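Local coordinates for N-alpha-acetyltransferase 35, NatC auxiliary subunit (PDB 6YGA), which serves as the auxiliary subunit of the heterotrimeric NatC complex, which acetylates the N-terminal methionine of the L-A virus Gag protein, at residues T322-K327 with W398-C402; Y360-Y364 with S391-L396; I633-V637 with L685-K690; E707-V713 with I724-K730. One frame throughout, in Å; residues are numbered along the deposited sequence.

Interaction 1 (T322-K327 with W398-C402)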
loop_
_atom_site.group_PDB
_atom_site.type_symbol
_atom_site.label_atom_id
_atom_site.label_comp_id
_atom_site.label_asym_id
_atom_site.label_seq_id
_atom_site.Cartn_x
_atom_site.Cartn_y
_atom_site.Cartn_z
ATOM N N THR B 322 14.376 21.312 -0.331
ATOM C CA THR B 322 13.708 20.172 -0.958
ATOM C C THR B 322 13.779 18.937 -0.068
ATOM O O THR B 322 12.799 18.192 0.048
ATOM C CB THR B 322 14.326 19.866 -2.325
ATOM O OG1 THR B 322 15.725 19.586 -2.171
ATOM C CG2 THR B 322 14.145 21.034 -3.275
ATOM N N TYR B 323 14.933 18.706 0.563
ATOM C CA TYR B 323 15.100 17.533 1.415
ATOM C C TYR B 323 14.093 17.541 2.560
ATOM O O TYR B 323 13.416 16.537 2.815
ATOM C CB TYR B 323 16.540 17.487 1.937
ATOM C CG TYR B 323 16.853 16.372 2.911
ATOM C CD1 TYR B 323 17.251 15.117 2.462
ATOM C CD2 TYR B 323 16.783 16.585 4.279
ATOM C CE1 TYR B 323 17.550 14.101 3.354
ATOM C CE2 TYR B 323 17.079 15.579 5.177
ATOM C CZ TYR B 323 17.462 14.340 4.711
ATOM O OH TYR B 323 17.755 13.341 5.611
ATOM N N GLN B 324 13.962 18.678 3.247
ATOM C CA GLN B 324 13.003 18.779 4.344
ATOM C C GLN B 324 11.565 18.786 3.842
ATOM O O GLN B 324 10.659 18.344 4.559
ATOM C CB GLN B 324 13.286 20.030 5.176
ATOM C CG GLN B 324 14.621 19.998 5.912
ATOM C CD GLN B 324 14.581 19.160 7.181
ATOM O OE1 GLN B 324 14.068 18.040 7.188
ATOM N NE2 GLN B 324 15.122 19.705 8.265
ATOM N N PHE B 325 11.329 19.281 2.624
ATOM C CA PHE B 325 9.996 19.165 2.043
ATOM C C PHE B 325 9.621 17.703 1.847
ATOM O O PHE B 325 8.499 17.293 2.165
ATOM C CB PHE B 325 9.917 19.925 0.717
ATOM C CG PHE B 325 8.567 19.840 0.047
ATOM C CD1 PHE B 325 8.273 18.801 -0.827
ATOM C CD2 PHE B 325 7.595 20.799 0.287
ATOM C CE1 PHE B 325 7.036 18.718 -1.440
ATOM C CE2 PHE B 325 6.356 20.722 -0.328
ATOM C CZ PHE B 325 6.077 19.680 -1.191
ATOM N N ALA B 326 10.552 16.898 1.331
ATOM C CA ALA B 326 10.282 15.474 1.164
ATOM C C ALA B 326 10.110 14.770 2.504
ATOM O O ALA B 326 9.376 13.782 2.590
ATOM C CB ALA B 326 11.401 14.813 0.362
ATOM N N LYS B 327 10.773 15.256 3.553
ATOM C CA LYS B 327 10.695 14.575 4.842
ATOM C C LYS B 327 9.370 14.835 5.541
ATOM O O LYS B 327 8.948 14.026 6.375
ATOM C CB LYS B 327 11.854 15.006 5.742
ATOM C CG LYS B 327 13.199 14.440 5.328
ATOM C CD LYS B 327 13.480 13.098 5.995
ATOM C CE LYS B 327 13.753 13.271 7.484
ATOM N NZ LYS B 327 14.132 11.995 8.157
ATOM N N TRP B 398 15.229 8.131 -3.682
ATOM C CA TRP B 398 14.921 8.439 -2.289
ATOM C C TRP B 398 13.796 9.463 -2.192
ATOM O O TRP B 398 12.898 9.331 -1.353
ATOM C CB TRP B 398 16.179 8.937 -1.570
ATOM C CG TRP B 398 15.940 9.320 -0.142
ATOM C CD1 TRP B 398 16.067 8.518 0.956
ATOM C CD2 TRP B 398 15.520 10.601 0.343
ATOM N NE1 TRP B 398 15.756 9.222 2.095
ATOM C CE2 TRP B 398 15.417 10.503 1.746
ATOM C CE3 TRP B 398 15.226 11.822 -0.271
ATOM C CZ2 TRP B 398 15.030 11.581 2.544
ATOM C CZ3 TRP B 398 14.841 12.891 0.523
ATOM C CH2 TRP B 398 14.746 12.762 1.914
ATOM N N TYR B 399 13.824 10.490 -3.045
ATOM C CA TYR B 399 12.757 11.487 -3.043
ATOM C C TYR B 399 11.428 10.864 -3.449
ATOM O O TYR B 399 10.385 11.144 -2.846
ATOM C CB TYR B 399 13.106 12.642 -3.981
ATOM C CG TYR B 399 13.989 13.708 -3.371
ATOM C CD1 TYR B 399 13.437 14.781 -2.681
ATOM C CD2 TYR B 399 15.370 13.649 -3.496
ATOM C CE1 TYR B 399 14.235 15.758 -2.123
ATOM C CE2 TYR B 399 16.179 14.623 -2.941
ATOM C CZ TYR B 399 15.604 15.676 -2.256
ATOM O OH TYR B 399 16.396 16.654 -1.699
ATOM N N GLN B 400 11.449 10.020 -4.484
ATOM C CA GLN B 400 10.220 9.415 -4.982
ATOM C C GLN B 400 9.590 8.501 -3.938
ATOM O O GLN B 400 8.361 8.420 -3.836
ATOM C CB GLN B 400 10.504 8.653 -6.278
ATOM C CG GLN B 400 9.275 8.041 -6.928
ATOM C CD GLN B 400 9.461 7.793 -8.415
ATOM O OE1 GLN B 400 10.228 8.488 -9.085
ATOM N NE2 GLN B 400 8.755 6.797 -8.939
ATOM N N ASN B 401 10.416 7.813 -3.146
ATOM C CA ASN B 401 9.887 6.938 -2.106
ATOM C C ASN B 401 9.111 7.710 -1.045
ATOM O O ASN B 401 8.243 7.129 -0.384
ATOM C CB ASN B 401 11.026 6.145 -1.464
ATOM C CG ASN B 401 10.533 5.137 -0.452
ATOM O OD1 ASN B 401 9.917 4.132 -0.810
ATOM N ND2 ASN B 401 10.808 5.392 0.818
ATOM N N CYS B 402 9.384 9.009 -0.884
ATOM C CA CYS B 402 8.700 9.787 0.144
ATOM C C CYS B 402 7.211 9.933 -0.136
ATOM O O CYS B 402 6.423 10.079 0.804
ATOM C CB CYS B 402 9.336 11.168 0.283
ATOM S SG CYS B 402 11.009 11.134 0.941
#
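Y323 and W398 supply the aromatic part of this contact. Their planes are only 5° from parallel, yet the phenol and the six-membered ring of the indole are slid apart, with centroids 5.0 Å from each other, so they barely overlap and meet where CE1 of Y323 lies 3.4 Å from CH2 of W398. Both side chains leave the backbone with CG anti to N (chi1 176° for Y323), which brings the rim of each ring against the other. K327 adds aliphatic packing: its chain is bent, and CD comes up to the edge of the indole near its plane, 4.1 Å from CZ2.

Apolar packing centres on A326. Its methyl is small enough to let the helices close to 6.0 Å between CA of A326 and CA of C402, and CB sits 3.7 Å from CD1 of Y399 and also 3.7 Å from SG of C402.

The polar group is the phenol of Y399, whose edge faces the backbone of T322 and Y323. Its OH lies 3.0 Å from OG1 of T322; Y399 OH also bonds to H367, and T322 OG1 to the carbonyl of A319.

The segment axes run 9.6 Å apart at 34°, a buried helix-helix packing inside the predominantly helical region assigned to the NAA35-like TPR family.

Interaction 2 (Y360-Y364 with S391-L396). With EDO (1,2-ethanediol), chain C.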
loop_
_atom_site.group_PDB
_atom_site.type_symbol
_atom_site.label_atom_id
_atom_site.label_comp_id
_atom_site.label_asym_id
_atom_site.label_seq_id
_atom_site.Cartn_x
_atom_site.Cartn_y
_atom_site.Cartn_z
ATOM N N TYR B 360 20.494 16.333 -12.827
ATOM C CA TYR B 360 20.480 15.334 -11.762
ATOM C C TYR B 360 21.774 15.373 -10.957
ATOM O O TYR B 360 21.746 15.298 -9.722
ATOM C CB TYR B 360 20.251 13.934 -12.332
ATOM C CG TYR B 360 18.890 13.722 -12.968
ATOM C CD1 TYR B 360 17.893 14.686 -12.870
ATOM C CD2 TYR B 360 18.602 12.553 -13.662
ATOM C CE1 TYR B 360 16.655 14.498 -13.452
ATOM C CE2 TYR B 360 17.365 12.356 -14.246
ATOM C CZ TYR B 360 16.395 13.332 -14.138
ATOM O OH TYR B 360 15.163 13.141 -14.718
ATOM N N THR B 361 22.917 15.502 -11.636
ATOM C CA THR B 361 24.192 15.518 -10.925
ATOM C C THR B 361 24.390 16.829 -10.170
ATOM O O THR B 361 24.908 16.830 -9.048
ATOM C CB THR B 361 25.348 15.265 -11.896
ATOM O OG1 THR B 361 25.408 16.317 -12.868
ATOM C CG2 THR B 361 25.161 13.931 -12.604
ATOM N N GLN B 362 23.979 17.955 -10.762
ATOM C CA GLN B 362 24.044 19.225 -10.045
ATOM C C GLN B 362 23.213 19.178 -8.771
ATOM O O GLN B 362 23.641 19.669 -7.719
ATOM C CB GLN B 362 23.569 20.367 -10.943
ATOM C CG GLN B 362 24.520 20.726 -12.066
ATOM C CD GLN B 362 23.962 21.813 -12.958
ATOM O OE1 GLN B 362 22.807 22.218 -12.814
ATOM N NE2 GLN B 362 24.779 22.295 -13.885
ATOM N N PHE B 363 22.022 18.582 -8.849
ATOM C CA PHE B 363 21.159 18.459 -7.679
ATOM C C PHE B 363 21.805 17.589 -6.607
ATOM O O PHE B 363 21.722 17.898 -5.412
ATOM C CB PHE B 363 19.810 17.885 -8.112
ATOM C CG PHE B 363 18.783 17.839 -7.026
ATOM C CD1 PHE B 363 18.268 19.006 -6.487
ATOM C CD2 PHE B 363 18.302 16.624 -6.566
ATOM C CE1 PHE B 363 17.308 18.963 -5.495
ATOM C CE2 PHE B 363 17.340 16.574 -5.578
ATOM C CZ PHE B 363 16.843 17.745 -5.042
ATOM N N TYR B 364 22.460 16.500 -7.017
ATOM C CA TYR B 364 23.133 15.630 -6.059
ATOM C C TYR B 364 24.317 16.336 -5.412
ATOM O O TYR B 364 24.504 16.262 -4.191
ATOM C CB TYR B 364 23.586 14.343 -6.749
ATOM C CG TYR B 364 24.620 13.558 -5.971
ATOM C CD1 TYR B 364 24.245 12.711 -4.938
ATOM C CD2 TYR B 364 25.973 13.659 -6.278
ATOM C CE1 TYR B 364 25.185 11.994 -4.227
ATOM C CE2 TYR B 364 26.922 12.944 -5.572
ATOM C CZ TYR B 364 26.522 12.112 -4.547
ATOM O OH TYR B 364 27.461 11.394 -3.840
ATOM N N SER B 391 24.914 7.699 -7.881
ATOM C CA SER B 391 24.486 8.333 -6.638
ATOM C C SER B 391 23.329 9.293 -6.882
ATOM O O SER B 391 22.399 9.368 -6.072
ATOM C CB SER B 391 25.662 9.056 -5.985
ATOM O OG SER B 391 26.727 8.159 -5.715
ATOM N N SER B 392 23.360 10.023 -8.001
ATOM C CA SER B 392 22.283 10.963 -8.307
ATOM C C SER B 392 20.969 10.237 -8.546
ATOM O O SER B 392 19.911 10.687 -8.089
ATOM C CB SER B 392 22.650 11.807 -9.525
ATOM O OG SER B 392 23.886 12.467 -9.326
ATOM N N ASN B 393 21.012 9.117 -9.270
ATOM C CA ASN B 393 19.811 8.313 -9.458
ATOM C C ASN B 393 19.315 7.751 -8.131
ATOM O O ASN B 393 18.103 7.696 -7.888
ATOM C CB ASN B 393 20.085 7.188 -10.458
ATOM C CG ASN B 393 20.347 7.707 -11.861
ATOM O OD1 ASN B 393 19.833 8.755 -12.250
ATOM N ND2 ASN B 393 21.145 6.971 -12.628
HETATM N N MSE B 394 20.232 7.345 -7.258
HETATM C CA MSE B 394 19.871 6.814 -5.948
HETATM C C MSE B 394 19.136 7.869 -5.129
HETATM O O MSE B 394 18.168 7.571 -4.426
HETATM C CB MSE B 394 21.121 6.343 -5.202
HETATM C CG MSE B 394 20.851 5.317 -4.116
HETATM SE SE MSE B 394 20.174 3.650 -4.859
HETATM C CE MSE B 394 18.609 3.447 -3.719
ATOM N N LEU B 395 19.611 9.112 -5.229
ATOM C CA LEU B 395 19.001 10.198 -4.472
ATOM C C LEU B 395 17.610 10.521 -4.998
ATOM O O LEU B 395 16.692 10.790 -4.215
ATOM C CB LEU B 395 19.901 11.433 -4.514
ATOM C CG LEU B 395 19.401 12.688 -3.802
ATOM C CD1 LEU B 395 19.208 12.429 -2.311
ATOM C CD2 LEU B 395 20.368 13.840 -4.030
ATOM N N LEU B 396 17.431 10.492 -6.321
ATOM C CA LEU B 396 16.111 10.744 -6.887
ATOM C C LEU B 396 15.114 9.670 -6.466
ATOM O O LEU B 396 13.949 9.974 -6.182
ATOM C CB LEU B 396 16.198 10.833 -8.408
ATOM C CG LEU B 396 16.964 12.031 -8.972
ATOM C CD1 LEU B 396 16.739 12.134 -10.471
ATOM C CD2 LEU B 396 16.556 13.322 -8.275
HETATM C C1 EDO C . 26.633 21.792 -6.349
HETATM O O1 EDO C . 25.841 22.218 -7.464
HETATM C C2 EDO C . 27.940 22.573 -6.280
HETATM O O2 EDO C . 28.840 21.885 -5.405
HETATM O O HOH W 1 20.128 13.877 -7.969
#
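Y360 offers the face of its ring to L396, and this CH-pi contact leads the apolar part of the interface. CD1 of L396 stands 3.5 Å from the ring centroid and only 5° off the normal, with all six ring carbons at similar distances. A branched leucine suits the place because its other methyl, CD2, reaches F363, 4.1 Å from CD2 of that ring. L395 contributes its own CD2, which lies at the edge of the Y364 ring.

Close backbone approach rests on S392. CA of Y364 and CA of S392 are 5.2 Å apart, a spacing that favours a small side chain, and OG of S392 nestles 3.2 Å from CB of Y364. With OG anti to the carbonyl carbon (chi1 -56°), S392 keeps its hydroxyl beside its own helix, bonded to the carbonyl of I388. S391 meets the ring instead, its CB packing over one face of Y364 while its hydroxyl bonds to the carbonyl of L387.

Water supplies the polar link: one molecule donates to O of Y360 at 2.8 Å and to O of S392 at 3.2 Å.

The segment axes cross at 77°. Around them, helix 433-456 meets the contact through W438, whose ring is edge-to-face with Y364 and also touches L395, while helix 406-429 packs on S391 through L423 and F427, and F363 turns toward F347 and Y399.

Interaction 3 (I633-V637 with L685-K690). With EDO (1,2-ethanediol), chain Y.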
loop_
_atom_site.group_PDB
_atom_site.type_symbol
_atom_site.label_atom_id
_atom_site.label_comp_id
_atom_site.label_asym_id
_atom_site.label_seq_id
_atom_site.Cartn_x
_atom_site.Cartn_y
_atom_site.Cartn_z
ATOM N N ILE B 633 14.199 8.404 33.386
ATOM C CA ILE B 633 13.117 8.581 32.419
ATOM C C ILE B 633 12.494 9.964 32.561
ATOM O O ILE B 633 12.312 10.686 31.574
ATOM C CB ILE B 633 12.068 7.465 32.584
ATOM C CG1 ILE B 633 12.612 6.141 32.043
ATOM C CG2 ILE B 633 10.759 7.840 31.895
ATOM C CD1 ILE B 633 11.617 5.002 32.099
ATOM N N GLU B 634 12.171 10.360 33.795
ATOM C CA GLU B 634 11.569 11.671 34.018
ATOM C C GLU B 634 12.542 12.793 33.679
ATOM O O GLU B 634 12.151 13.798 33.073
ATOM C CB GLU B 634 11.095 11.794 35.467
ATOM C CG GLU B 634 10.172 10.674 35.918
ATOM C CD GLU B 634 9.686 10.856 37.342
ATOM O OE1 GLU B 634 9.707 12.003 37.835
ATOM O OE2 GLU B 634 9.283 9.854 37.968
ATOM N N THR B 635 13.812 12.643 34.062
ATOM C CA THR B 635 14.793 13.692 33.796
ATOM C C THR B 635 15.062 13.825 32.304
ATOM O O THR B 635 15.117 14.939 31.769
ATOM C CB THR B 635 16.089 13.403 34.554
ATOM O OG1 THR B 635 15.828 13.417 35.962
ATOM C CG2 THR B 635 17.142 14.451 34.235
ATOM N N GLU B 636 15.220 12.694 31.611
ATOM C CA GLU B 636 15.529 12.731 30.186
ATOM C C GLU B 636 14.337 13.206 29.362
ATOM O O GLU B 636 14.523 13.863 28.332
ATOM C CB GLU B 636 15.994 11.354 29.714
ATOM C CG GLU B 636 16.709 11.364 28.374
ATOM C CD GLU B 636 18.041 12.095 28.427
ATOM O OE1 GLU B 636 18.549 12.351 29.539
ATOM O OE2 GLU B 636 18.583 12.410 27.348
ATOM N N VAL B 637 13.112 12.895 29.796
ATOM C CA VAL B 637 11.937 13.400 29.092
ATOM C C VAL B 637 11.925 14.924 29.103
ATOM O O VAL B 637 11.694 15.561 28.070
ATOM C CB VAL B 637 10.647 12.806 29.693
ATOM C CG1 VAL B 637 9.450 13.672 29.346
ATOM C CG2 VAL B 637 10.430 11.392 29.173
ATOM N N LEU B 685 5.392 9.358 27.806
ATOM C CA LEU B 685 6.313 8.323 28.264
ATOM C C LEU B 685 6.627 8.482 29.746
ATOM O O LEU B 685 6.676 7.493 30.488
ATOM C CB LEU B 685 7.599 8.367 27.436
ATOM C CG LEU B 685 7.533 7.879 25.988
ATOM C CD1 LEU B 685 8.704 8.435 25.199
ATOM C CD2 LEU B 685 7.537 6.359 25.937
ATOM N N SER B 686 6.838 9.721 30.196
ATOM C CA SER B 686 7.121 9.968 31.606
ATOM C C SER B 686 5.906 9.652 32.474
ATOM O O SER B 686 6.024 8.972 33.500
ATOM C CB SER B 686 7.567 11.419 31.802
ATOM O OG SER B 686 7.909 11.681 33.151
ATOM N N VAL B 687 4.728 10.139 32.075
ATOM C CA VAL B 687 3.509 9.864 32.834
ATOM C C VAL B 687 3.270 8.363 32.935
ATOM O O VAL B 687 2.891 7.848 33.995
ATOM C CB VAL B 687 2.311 10.588 32.190
ATOM C CG1 VAL B 687 0.997 10.144 32.825
ATOM C CG2 VAL B 687 2.484 12.096 32.307
ATOM N N ASN B 688 3.505 7.634 31.843
ATOM C CA ASN B 688 3.248 6.199 31.853
ATOM C C ASN B 688 4.231 5.463 32.753
ATOM O O ASN B 688 3.866 4.472 33.395
ATOM C CB ASN B 688 3.302 5.649 30.428
ATOM C CG ASN B 688 3.168 4.145 30.382
ATOM O OD1 ASN B 688 2.086 3.596 30.604
ATOM N ND2 ASN B 688 4.270 3.465 30.080
ATOM N N SER B 689 5.480 5.933 32.812
ATOM C CA SER B 689 6.465 5.316 33.695
ATOM C C SER B 689 6.040 5.420 35.157
ATOM O O SER B 689 6.233 4.481 35.938
ATOM C CB SER B 689 7.831 5.961 33.476
ATOM O OG SER B 689 8.817 5.350 34.289
ATOM N N LYS B 690 5.447 6.553 35.545
ATOM C CA LYS B 690 4.966 6.694 36.917
ATOM C C LYS B 690 3.784 5.772 37.185
ATOM O O LYS B 690 3.691 5.172 38.261
ATOM C CB LYS B 690 4.589 8.148 37.199
ATOM C CG LYS B 690 5.756 9.117 37.116
ATOM C CD LYS B 690 5.284 10.529 36.798
ATOM C CE LYS B 690 6.463 11.440 36.481
ATOM N NZ LYS B 690 6.055 12.704 35.804
HETATM C C1 EDO Y . 18.968 15.588 23.751
HETATM O O1 EDO Y . 18.433 16.030 22.499
HETATM C C2 EDO Y . 17.844 15.366 24.755
HETATM O O2 EDO Y . 18.425 15.134 26.044
HETATM O O HOH W 2 8.966 14.214 32.898
#
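I633 and V637 form the close-packed side of this contact, laid against two serines of the facing helix. The CD1 methyl of I633 comes within 3.6 Å of OG of S689, and its CG2 branch is 3.8 Å from CB of the same residue. One turn on, V637 straddles S686: its CG1 and CG2 lie 3.8 and 3.9 Å from CB of S686. Serine fits both places because its short side chain leaves room for beta-branched neighbours; at S686 it also allows CA of that residue and CA of E634 to approach to 5.3 Å.

The two segments run antiparallel, their axes at 169° and 9.2 Å apart, so that helices 619-653 and 668-701 form a helical hairpin in the region assigned to the NAA35-like TPR family. Helix 511-564 packs alongside as a third helix, with I554 on V637 and Q558 on S689.

The flank of E634 and K690, both partly exposed, is polar and looser. The two side chains extend beyond CG and meet mainly through carbon, CD of E634 lying 3.4 Å from CE of K690. Their charged ends do not form a salt bridge, since NZ of K690 stays 4.2 Å from OE1 of E634; instead NZ gives a weak hydrogen bond to OG of S686 in its own helix. That hydroxyl also shares a hydrogen bond with a water, which donates in turn to the backbone O of E634.

Interaction 4 (E707-V713 with I724-K730)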
loop_
_atom_site.group_PDB
_atom_site.type_symbol
_atom_site.label_atom_id
_atom_site.label_comp_id
_atom_site.label_asym_id
_atom_site.label_seq_id
_atom_site.Cartn_x
_atom_site.Cartn_y
_atom_site.Cartn_z
ATOM N N GLU B 707 -3.081 -10.114 36.544
ATOM C CA GLU B 707 -2.333 -10.628 35.406
ATOM C C GLU B 707 -2.340 -9.564 34.316
ATOM O O GLU B 707 -3.403 -9.234 33.778
ATOM C CB GLU B 707 -2.950 -11.931 34.900
ATOM C CG GLU B 707 -1.943 -12.963 34.422
ATOM C CD GLU B 707 -2.605 -14.212 33.869
ATOM O OE1 GLU B 707 -3.800 -14.436 34.157
ATOM O OE2 GLU B 707 -1.931 -14.966 33.138
ATOM N N TYR B 708 -1.164 -9.028 33.998
ATOM C CA TYR B 708 -1.028 -7.931 33.051
ATOM C C TYR B 708 -0.371 -8.396 31.758
ATOM O O TYR B 708 0.412 -9.350 31.741
ATOM C CB TYR B 708 -0.195 -6.788 33.638
ATOM C CG TYR B 708 -0.803 -6.120 34.848
ATOM C CD1 TYR B 708 -1.802 -5.166 34.708
ATOM C CD2 TYR B 708 -0.370 -6.437 36.129
ATOM C CE1 TYR B 708 -2.358 -4.552 35.810
ATOM C CE2 TYR B 708 -0.921 -5.829 37.237
ATOM C CZ TYR B 708 -1.912 -4.887 37.072
ATOM O OH TYR B 708 -2.459 -4.282 38.177
ATOM N N LYS B 709 -0.695 -7.698 30.675
ATOM C CA LYS B 709 -0.004 -7.827 29.403
ATOM C C LYS B 709 0.458 -6.444 28.965
ATOM O O LYS B 709 -0.122 -5.427 29.358
ATOM C CB LYS B 709 -0.903 -8.454 28.329
ATOM C CG LYS B 709 -2.136 -7.631 27.994
ATOM C CD LYS B 709 -3.045 -8.362 27.016
ATOM C CE LYS B 709 -4.302 -7.560 26.726
ATOM N NZ LYS B 709 -5.231 -8.290 25.821
ATOM N N VAL B 710 1.517 -6.406 28.166
ATOM C CA VAL B 710 2.066 -5.154 27.662
ATOM C C VAL B 710 1.601 -4.969 26.226
ATOM O O VAL B 710 1.656 -5.907 25.421
ATOM C CB VAL B 710 3.601 -5.134 27.755
ATOM C CG1 VAL B 710 4.137 -3.770 27.355
ATOM C CG2 VAL B 710 4.051 -5.498 29.164
ATOM N N GLU B 711 1.131 -3.768 25.907
ATOM C CA GLU B 711 0.706 -3.430 24.558
ATOM C C GLU B 711 1.397 -2.149 24.122
ATOM O O GLU B 711 1.614 -1.243 24.931
ATOM C CB GLU B 711 -0.816 -3.256 24.468
ATOM C CG GLU B 711 -1.627 -4.509 24.756
ATOM C CD GLU B 711 -3.112 -4.293 24.531
ATOM O OE1 GLU B 711 -3.526 -3.125 24.398
ATOM O OE2 GLU B 711 -3.868 -5.285 24.477
ATOM N N LEU B 712 1.744 -2.082 22.839
ATOM C CA LEU B 712 2.343 -0.883 22.257
ATOM C C LEU B 712 1.208 0.032 21.820
ATOM O O LEU B 712 0.578 -0.192 20.783
ATOM C CB LEU B 712 3.253 -1.247 21.091
ATOM C CG LEU B 712 4.489 -2.069 21.452
ATOM C CD1 LEU B 712 5.153 -2.605 20.196
ATOM C CD2 LEU B 712 5.465 -1.224 22.251
ATOM N N VAL B 713 0.944 1.068 22.611
ATOM C CA VAL B 713 -0.202 1.947 22.407
ATOM C C VAL B 713 0.243 3.201 21.669
ATOM O O VAL B 713 1.248 3.823 22.032
ATOM C CB VAL B 713 -0.871 2.305 23.745
ATOM C CG1 VAL B 713 -1.932 3.371 23.547
ATOM C CG2 VAL B 713 -1.478 1.060 24.375
ATOM N N ILE B 724 3.752 3.945 23.371
ATOM C CA ILE B 724 3.781 3.877 24.827
ATOM C C ILE B 724 3.589 2.426 25.247
ATOM O O ILE B 724 2.576 1.802 24.910
ATOM C CB ILE B 724 2.700 4.777 25.445
ATOM C CG1 ILE B 724 2.761 6.186 24.847
ATOM C CG2 ILE B 724 2.848 4.829 26.956
ATOM C CD1 ILE B 724 4.033 6.931 25.154
ATOM N N GLN B 725 4.557 1.884 25.982
ATOM C CA GLN B 725 4.479 0.511 26.480
ATOM C C GLN B 725 3.542 0.498 27.682
ATOM O O GLN B 725 3.927 0.884 28.789
ATOM C CB GLN B 725 5.867 -0.010 26.835
ATOM C CG GLN B 725 6.841 -0.001 25.661
ATOM C CD GLN B 725 8.232 -0.482 26.034
ATOM O OE1 GLN B 725 8.414 -1.613 26.485
ATOM N NE2 GLN B 725 9.224 0.380 25.844
ATOM N N THR B 726 2.309 0.039 27.465
ATOM C CA THR B 726 1.213 0.207 28.409
ATOM C C THR B 726 0.825 -1.122 29.045
ATOM O O THR B 726 0.710 -2.143 28.360
ATOM C CB THR B 726 -0.005 0.818 27.706
ATOM O OG1 THR B 726 0.408 1.974 26.965
ATOM C CG2 THR B 726 -1.076 1.219 28.714
ATOM N N LEU B 727 0.628 -1.101 30.362
ATOM C CA LEU B 727 0.082 -2.248 31.074
ATOM C C LEU B 727 -1.412 -2.339 30.818
ATOM O O LEU B 727 -2.091 -1.320 30.696
ATOM C CB LEU B 727 0.330 -2.124 32.577
ATOM C CG LEU B 727 1.759 -2.384 33.033
ATOM C CD1 LEU B 727 1.865 -2.307 34.542
ATOM C CD2 LEU B 727 2.193 -3.740 32.524
ATOM N N ARG B 728 -1.922 -3.564 30.742
ATOM C CA ARG B 728 -3.355 -3.771 30.605
ATOM C C ARG B 728 -3.720 -5.104 31.239
ATOM O O ARG B 728 -3.001 -6.094 31.079
ATOM C CB ARG B 728 -3.799 -3.717 29.137
ATOM C CG ARG B 728 -4.409 -2.373 28.759
ATOM C CD ARG B 728 -4.523 -2.166 27.261
ATOM N NE ARG B 728 -4.679 -0.748 26.945
ATOM C CZ ARG B 728 -4.740 -0.252 25.713
ATOM N NH1 ARG B 728 -4.661 -1.059 24.663
ATOM N NH2 ARG B 728 -4.879 1.054 25.532
ATOM N N ILE B 729 -4.829 -5.111 31.980
ATOM C CA ILE B 729 -5.275 -6.324 32.650
ATOM C C ILE B 729 -5.723 -7.343 31.612
ATOM O O ILE B 729 -6.421 -7.009 30.644
ATOM C CB ILE B 729 -6.402 -6.002 33.646
ATOM C CG1 ILE B 729 -5.884 -5.087 34.759
ATOM C CG2 ILE B 729 -6.993 -7.279 34.225
ATOM C CD1 ILE B 729 -6.887 -4.841 35.862
ATOM N N LYS B 730 -5.321 -8.593 31.809
ATOM C CA LYS B 730 -5.649 -9.667 30.878
ATOM C C LYS B 730 -7.122 -10.059 30.980
ATOM O O LYS B 730 -7.775 -10.330 29.972
ATOM C CB LYS B 730 -4.758 -10.882 31.143
ATOM C CG LYS B 730 -4.574 -11.809 29.956
ATOM C CD LYS B 730 -3.546 -12.881 30.277
ATOM C CE LYS B 730 -2.263 -12.259 30.810
ATOM N NZ LYS B 730 -1.236 -13.277 31.165
#
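Strands 708-713 and 724-729 pair antiparallel, axes 4.6 Å apart at 143°, with hydrogen-bonded pairs at K709-R728, E711-T726 and V713-I724, and the bond from N of K730 to O of E707 (2.8 Å) continues the pairing beyond them.

On the face that also carries V713, I724 and T726, K709, E711 and R728 form a salt-bridge network. The guanidinium of R728 meets OE1 of E711 through NH1 at its edge, the two planes turned 82° apart; the salt bridge is modelled very short, so its exact length is doubtful. OE2 of E711 also pairs with NZ of K709, while CG2 of V713 sits over one face of the guanidinium. At the strand ends NZ of K730 bridges to OE2 of E707 from above the carboxylate plane, though this lysine is poorly ordered.

V710, L712, Q725 and L727 share the other face, where V710 CG2 lies 4.2 Å from L727 CD2 and Q725 runs beside L712. CE1 of Y708 lies 3.7 Å from CG1 of I729, and the tyrosine packs on T695 and N699 of helix 668-701. V710 and Q725 against helix 511-564 (Q725 NE2 bonding E555), I724 against helix 668-701 and ionic side chains at more exposed positions fit a two-stranded beta hairpin laid on helices.

Following the chain from the N terminus, interaction 1 opens first, at 322-327, and closes a loop of 70 residues at 398-402. Interaction 2 is nested within it, 360-364 closing on 391-396 across 26 residues, and because both use helix 386-402 they adjoin, touching where Y399 packs on F363. Interactions 3 and 4 follow in series. Interaction 3 joins helices 619-653 and 668-701 across 47 residues, its centre about 33 Å from that of interaction 1; interaction 4 then closes a short hairpin near the C terminus. These last two meet: ND2 of N688 probably hydrogen-bonds O of Q725, and L685 packs on I724, tying the hairpin to helix 668-701.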